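Local coordinates for cyclodipeptide synthase, BtCDPS (Bacillus thermoamylovorans, PDB 6ZTU), which probably makes cyclodipeptides by aminoacyl transfer, as cyclodipeptide synthases do from aminoacyl-tRNAs, at residues F116-I130 and L178-L191. Numbering follows the deposited sequence.
Sequences FKNNKIYNEVYQNVI and LAELPFFLSGASIL. With 0RE ((2S)-hexane-1,2-diol), chain B.
The Y122 OH donates to A179 O at 2.7 Å, in the carbonyl plane and on a lone pair. With CG anti to the backbone N (chi1 176°), the Y122 ring enters a hole formed by A179, P182, F183 and I190, knob-into-hole fashion. P182 CG lies 3.6 Å from Y122 CE1. The helix is kinked at P182. F183 N turns to E180 O, so A179 O lacks its usual helical donor and takes the Y122 hydroxyl instead. F116 meets the adjacent CZ of F183 and completes an aromatic cluster with Y122. The pair F116-F183 is T-shaped: F183 points its CZ edge at one face of F116, near the ring's rim, with CZ 3.5 Å from F116 CD2. I190 CG2 and L191 CD2 also touch the F116 ring.

N119 joins the two helices through both ends of its amide. ND2 donates to I190 O at 3.0 Å, on a lone pair but bent to 133° at the hydrogen. OD1 accepts from Y122 N at 2.8 Å and so caps helix 120-135. Without this amide, as with an alanine here, Y122 N is likely to lose its cap and I190 O this donor, weakening the link between the helix ends. Farther along, V125 CG1 packs on P182 CA at 3.6 Å. V129 straddles two leucines: CG1 meets L178 CD2 and CG2 meets L185 CD1.

The opposite side of helix 167-191 bears on the ligand pocket, where E180 OE1 accepts from hexanediol O01 at 2.8 Å. The two helices cross at 113° over the short segments. S186 OG is hydrogen-bonded to S220. L178 and L181 also touch C143 of helix 137-157, while F183 and L191 reach L30 of strand 28-32, so helix 167-191 lies between helix 120-135 and the central sheet.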
# COMPACT_ATOMS: atom_id res chain seq x y z
N PHE A 116 -8.40 -7.50 8.80
CA PHE A 116 -8.42 -6.71 10.03
C PHE A 116 -9.83 -6.19 10.36
O PHE A 116 -9.98 -5.23 11.10
CB PHE A 116 -7.40 -5.57 9.95
CG PHE A 116 -5.99 -6.08 9.84
CD1 PHE A 116 -5.22 -6.25 10.98
CD2 PHE A 116 -5.48 -6.48 8.61
CE1 PHE A 116 -3.93 -6.77 10.89
CE2 PHE A 116 -4.19 -6.99 8.52
CZ PHE A 116 -3.42 -7.15 9.65
N LYS A 117 -10.86 -6.88 9.87
CA LYS A 117 -12.23 -6.48 10.16
C LYS A 117 -12.58 -6.61 11.64
O LYS A 117 -13.53 -5.97 12.10
CB LYS A 117 -13.20 -7.30 9.31
CG LYS A 117 -13.26 -6.85 7.84
CD LYS A 117 -14.06 -7.80 6.97
CE LYS A 117 -13.29 -8.18 5.71
NZ LYS A 117 -13.68 -9.54 5.21
N ASN A 118 -11.83 -7.42 12.39
CA ASN A 118 -12.05 -7.56 13.82
C ASN A 118 -11.01 -6.80 14.64
O ASN A 118 -10.87 -7.05 15.84
CB ASN A 118 -12.05 -9.04 14.19
CG ASN A 118 -13.23 -9.76 13.60
OD1 ASN A 118 -14.34 -9.69 14.11
ND2 ASN A 118 -13.00 -10.43 12.47
N ASN A 119 -10.30 -5.86 14.02
CA ASN A 119 -9.26 -5.07 14.66
C ASN A 119 -9.84 -3.69 14.89
O ASN A 119 -10.33 -3.06 13.94
CB ASN A 119 -8.01 -5.05 13.77
CG ASN A 119 -6.89 -4.16 14.30
OD1 ASN A 119 -6.96 -2.93 14.23
ND2 ASN A 119 -5.82 -4.78 14.78
N LYS A 120 -9.84 -3.24 16.15
CA LYS A 120 -10.49 -1.97 16.48
C LYS A 120 -9.76 -0.79 15.85
O LYS A 120 -10.40 0.20 15.47
CB LYS A 120 -10.56 -1.79 18.00
CG LYS A 120 -11.31 -0.54 18.44
CD LYS A 120 -11.78 -0.62 19.89
CE LYS A 120 -12.62 0.58 20.29
NZ LYS A 120 -11.79 1.76 20.64
N ILE A 121 -8.43 -0.85 15.76
CA ILE A 121 -7.72 0.29 15.18
C ILE A 121 -8.06 0.42 13.71
O ILE A 121 -8.37 1.51 13.22
CB ILE A 121 -6.20 0.17 15.40
CG1 ILE A 121 -5.85 -0.17 16.85
CG2 ILE A 121 -5.52 1.47 14.95
CD1 ILE A 121 -6.27 0.88 17.84
N TYR A 122 -7.99 -0.70 12.97
CA TYR A 122 -8.31 -0.64 11.54
C TYR A 122 -9.71 -0.09 11.33
O TYR A 122 -9.93 0.77 10.46
CB TYR A 122 -8.18 -2.03 10.89
CG TYR A 122 -8.60 -1.96 9.44
CD1 TYR A 122 -7.69 -1.63 8.44
CD2 TYR A 122 -9.93 -2.16 9.08
CE1 TYR A 122 -8.09 -1.52 7.12
CE2 TYR A 122 -10.35 -2.04 7.76
CZ TYR A 122 -9.42 -1.72 6.78
OH TYR A 122 -9.82 -1.63 5.46
N ASN A 123 -10.68 -0.59 12.09
CA ASN A 123 -12.07 -0.21 11.85
C ASN A 123 -12.30 1.26 12.18
O ASN A 123 -13.01 1.96 11.46
CB ASN A 123 -13.01 -1.09 12.67
CG ASN A 123 -13.25 -2.43 12.01
OD1 ASN A 123 -13.24 -2.54 10.78
ND2 ASN A 123 -13.48 -3.47 12.81
N GLU A 124 -11.71 1.75 13.27
CA GLU A 124 -11.95 3.13 13.65
C GLU A 124 -11.27 4.10 12.69
O GLU A 124 -11.85 5.13 12.33
CB GLU A 124 -11.51 3.35 15.09
CG GLU A 124 -12.44 2.58 16.02
CD GLU A 124 -12.32 2.97 17.47
OE1 GLU A 124 -11.19 3.26 17.93
OE2 GLU A 124 -13.36 2.97 18.16
N VAL A 125 -10.06 3.77 12.24
CA VAL A 125 -9.44 4.62 11.21
C VAL A 125 -10.24 4.57 9.92
O VAL A 125 -10.46 5.60 9.27
CB VAL A 125 -7.98 4.19 11.00
CG1 VAL A 125 -7.36 4.96 9.84
CG2 VAL A 125 -7.19 4.43 12.28
N TYR A 126 -10.67 3.37 9.51
CA TYR A 126 -11.51 3.23 8.32
C TYR A 126 -12.77 4.07 8.42
O TYR A 126 -13.16 4.75 7.46
CB TYR A 126 -11.86 1.74 8.13
CG TYR A 126 -12.55 1.36 6.84
CD1 TYR A 126 -12.12 1.84 5.62
CD2 TYR A 126 -13.59 0.44 6.85
CE1 TYR A 126 -12.73 1.47 4.44
CE2 TYR A 126 -14.20 0.06 5.68
CZ TYR A 126 -13.78 0.58 4.48
OH TYR A 126 -14.40 0.18 3.31
N GLN A 127 -13.43 4.04 9.59
CA GLN A 127 -14.62 4.87 9.80
C GLN A 127 -14.28 6.35 9.66
O GLN A 127 -15.08 7.12 9.12
CB GLN A 127 -15.23 4.62 11.17
CG GLN A 127 -15.82 3.22 11.38
CD GLN A 127 -15.94 2.88 12.87
OE1 GLN A 127 -16.14 3.77 13.70
NE2 GLN A 127 -15.81 1.60 13.22
N ASN A 128 -13.13 6.78 10.19
CA ASN A 128 -12.71 8.17 10.01
C ASN A 128 -12.51 8.50 8.54
O ASN A 128 -12.91 9.57 8.07
CB ASN A 128 -11.41 8.46 10.77
CG ASN A 128 -11.61 8.55 12.26
OD1 ASN A 128 -12.67 8.93 12.73
ND2 ASN A 128 -10.57 8.20 13.01
N VAL A 129 -11.85 7.61 7.81
CA VAL A 129 -11.61 7.83 6.39
C VAL A 129 -12.92 7.97 5.63
O VAL A 129 -13.09 8.86 4.79
CB VAL A 129 -10.74 6.69 5.83
CG1 VAL A 129 -10.68 6.75 4.32
CG2 VAL A 129 -9.32 6.77 6.39
N ILE A 130 -13.89 7.09 5.93
CA ILE A 130 -15.17 7.15 5.22
C ILE A 130 -15.93 8.41 5.61
O ILE A 130 -16.59 9.03 4.77
CB ILE A 130 -15.98 5.88 5.53
CG1 ILE A 130 -15.36 4.70 4.80
CG2 ILE A 130 -17.44 6.08 5.16
CD1 ILE A 130 -15.88 3.37 5.30
N LEU A 178 -10.07 3.58 -0.05
CA LEU A 178 -10.51 3.79 1.32
C LEU A 178 -10.16 2.59 2.20
O LEU A 178 -9.82 2.77 3.38
CB LEU A 178 -12.01 4.08 1.36
CG LEU A 178 -12.44 5.30 0.54
CD1 LEU A 178 -13.95 5.53 0.61
CD2 LEU A 178 -11.69 6.57 0.96
N ALA A 179 -10.22 1.37 1.64
CA ALA A 179 -9.90 0.18 2.42
C ALA A 179 -8.41 0.05 2.73
O ALA A 179 -8.05 -0.53 3.76
CB ALA A 179 -10.37 -1.08 1.67
N GLU A 180 -7.53 0.54 1.85
CA GLU A 180 -6.09 0.45 2.10
C GLU A 180 -5.58 1.60 2.95
O GLU A 180 -4.55 1.46 3.62
CB GLU A 180 -5.30 0.41 0.78
CG GLU A 180 -5.39 1.71 -0.03
CD GLU A 180 -4.48 1.76 -1.26
OE1 GLU A 180 -3.56 0.93 -1.39
OE2 GLU A 180 -4.69 2.67 -2.11
N LEU A 181 -6.26 2.74 2.91
CA LEU A 181 -5.74 3.93 3.60
C LEU A 181 -5.46 3.74 5.09
O LEU A 181 -4.48 4.35 5.56
CB LEU A 181 -6.70 5.11 3.40
CG LEU A 181 -6.43 5.96 2.17
CD1 LEU A 181 -7.48 7.05 2.06
CD2 LEU A 181 -5.02 6.59 2.23
N PRO A 182 -6.23 2.98 5.89
CA PRO A 182 -5.86 2.88 7.31
C PRO A 182 -4.43 2.41 7.53
O PRO A 182 -3.84 2.77 8.56
CB PRO A 182 -6.88 1.89 7.88
CG PRO A 182 -8.08 2.06 6.99
CD PRO A 182 -7.48 2.25 5.61
N PHE A 183 -3.85 1.63 6.61
CA PHE A 183 -2.47 1.20 6.79
C PHE A 183 -1.47 2.31 6.48
O PHE A 183 -0.40 2.34 7.09
CB PHE A 183 -2.17 -0.04 5.94
CG PHE A 183 -2.80 -1.27 6.51
CD1 PHE A 183 -2.15 -1.97 7.52
CD2 PHE A 183 -4.05 -1.68 6.10
CE1 PHE A 183 -2.74 -3.08 8.09
CE2 PHE A 183 -4.64 -2.79 6.67
CZ PHE A 183 -3.98 -3.48 7.66
N PHE A 184 -1.80 3.22 5.55
CA PHE A 184 -0.99 4.42 5.35
C PHE A 184 -1.00 5.31 6.59
O PHE A 184 -0.01 5.98 6.88
CB PHE A 184 -1.53 5.26 4.18
CG PHE A 184 -1.39 4.65 2.81
CD1 PHE A 184 -2.08 3.50 2.45
CD2 PHE A 184 -0.62 5.29 1.84
CE1 PHE A 184 -1.97 2.99 1.16
CE2 PHE A 184 -0.51 4.79 0.54
CZ PHE A 184 -1.19 3.63 0.20
N LEU A 185 -2.14 5.38 7.27
CA LEU A 185 -2.33 6.32 8.37
C LEU A 185 -1.86 5.76 9.70
O LEU A 185 -1.33 6.51 10.54
CB LEU A 185 -3.81 6.71 8.49
CG LEU A 185 -4.41 7.41 7.28
CD1 LEU A 185 -5.92 7.50 7.43
CD2 LEU A 185 -3.78 8.79 7.13
N SER A 186 -2.04 4.45 9.91
CA SER A 186 -1.85 3.87 11.24
C SER A 186 -1.42 2.41 11.19
O SER A 186 -1.79 1.64 12.08
CB SER A 186 -3.15 3.98 12.06
OG SER A 186 -3.62 5.33 12.14
N GLY A 187 -0.62 2.01 10.20
CA GLY A 187 -0.26 0.60 10.07
C GLY A 187 0.45 0.02 11.29
O GLY A 187 0.17 -1.11 11.69
N ALA A 188 1.37 0.78 11.89
CA ALA A 188 2.07 0.28 13.07
C ALA A 188 1.09 -0.06 14.18
O ALA A 188 1.17 -1.14 14.79
CB ALA A 188 3.09 1.31 13.57
N SER A 189 0.14 0.84 14.45
CA SER A 189 -0.79 0.63 15.54
C SER A 189 -1.79 -0.47 15.22
O SER A 189 -2.20 -1.21 16.12
CB SER A 189 -1.51 1.93 15.86
OG SER A 189 -0.64 2.83 16.53
N ILE A 190 -2.20 -0.59 13.95
CA ILE A 190 -3.07 -1.70 13.55
C ILE A 190 -2.38 -3.04 13.81
O ILE A 190 -2.98 -3.99 14.34
CB ILE A 190 -3.49 -1.57 12.07
CG1 ILE A 190 -4.41 -0.37 11.88
CG2 ILE A 190 -4.15 -2.87 11.57
CD1 ILE A 190 -4.57 -0.01 10.40
N LEU A 191 -1.11 -3.15 13.41
CA LEU A 191 -0.41 -4.42 13.50
C LEU A 191 0.15 -4.70 14.90
O LEU A 191 0.35 -5.87 15.25
CB LEU A 191 0.73 -4.47 12.48
CG LEU A 191 0.29 -4.56 11.01
CD1 LEU A 191 1.43 -4.07 10.12
CD2 LEU A 191 -0.08 -5.98 10.66
O01 0RE B . -1.02 1.35 -2.60
C02 0RE B . 0.23 0.79 -2.85
C03 0RE B . 0.76 0.19 -1.55
O04 0RE B . 1.29 1.22 -0.75
C05 0RE B . -0.38 -0.51 -0.83
C06 0RE B . -0.92 -1.64 -1.71
C07 0RE B . -2.15 -2.23 -1.02
C08 0RE B . -1.78 -3.64 -0.60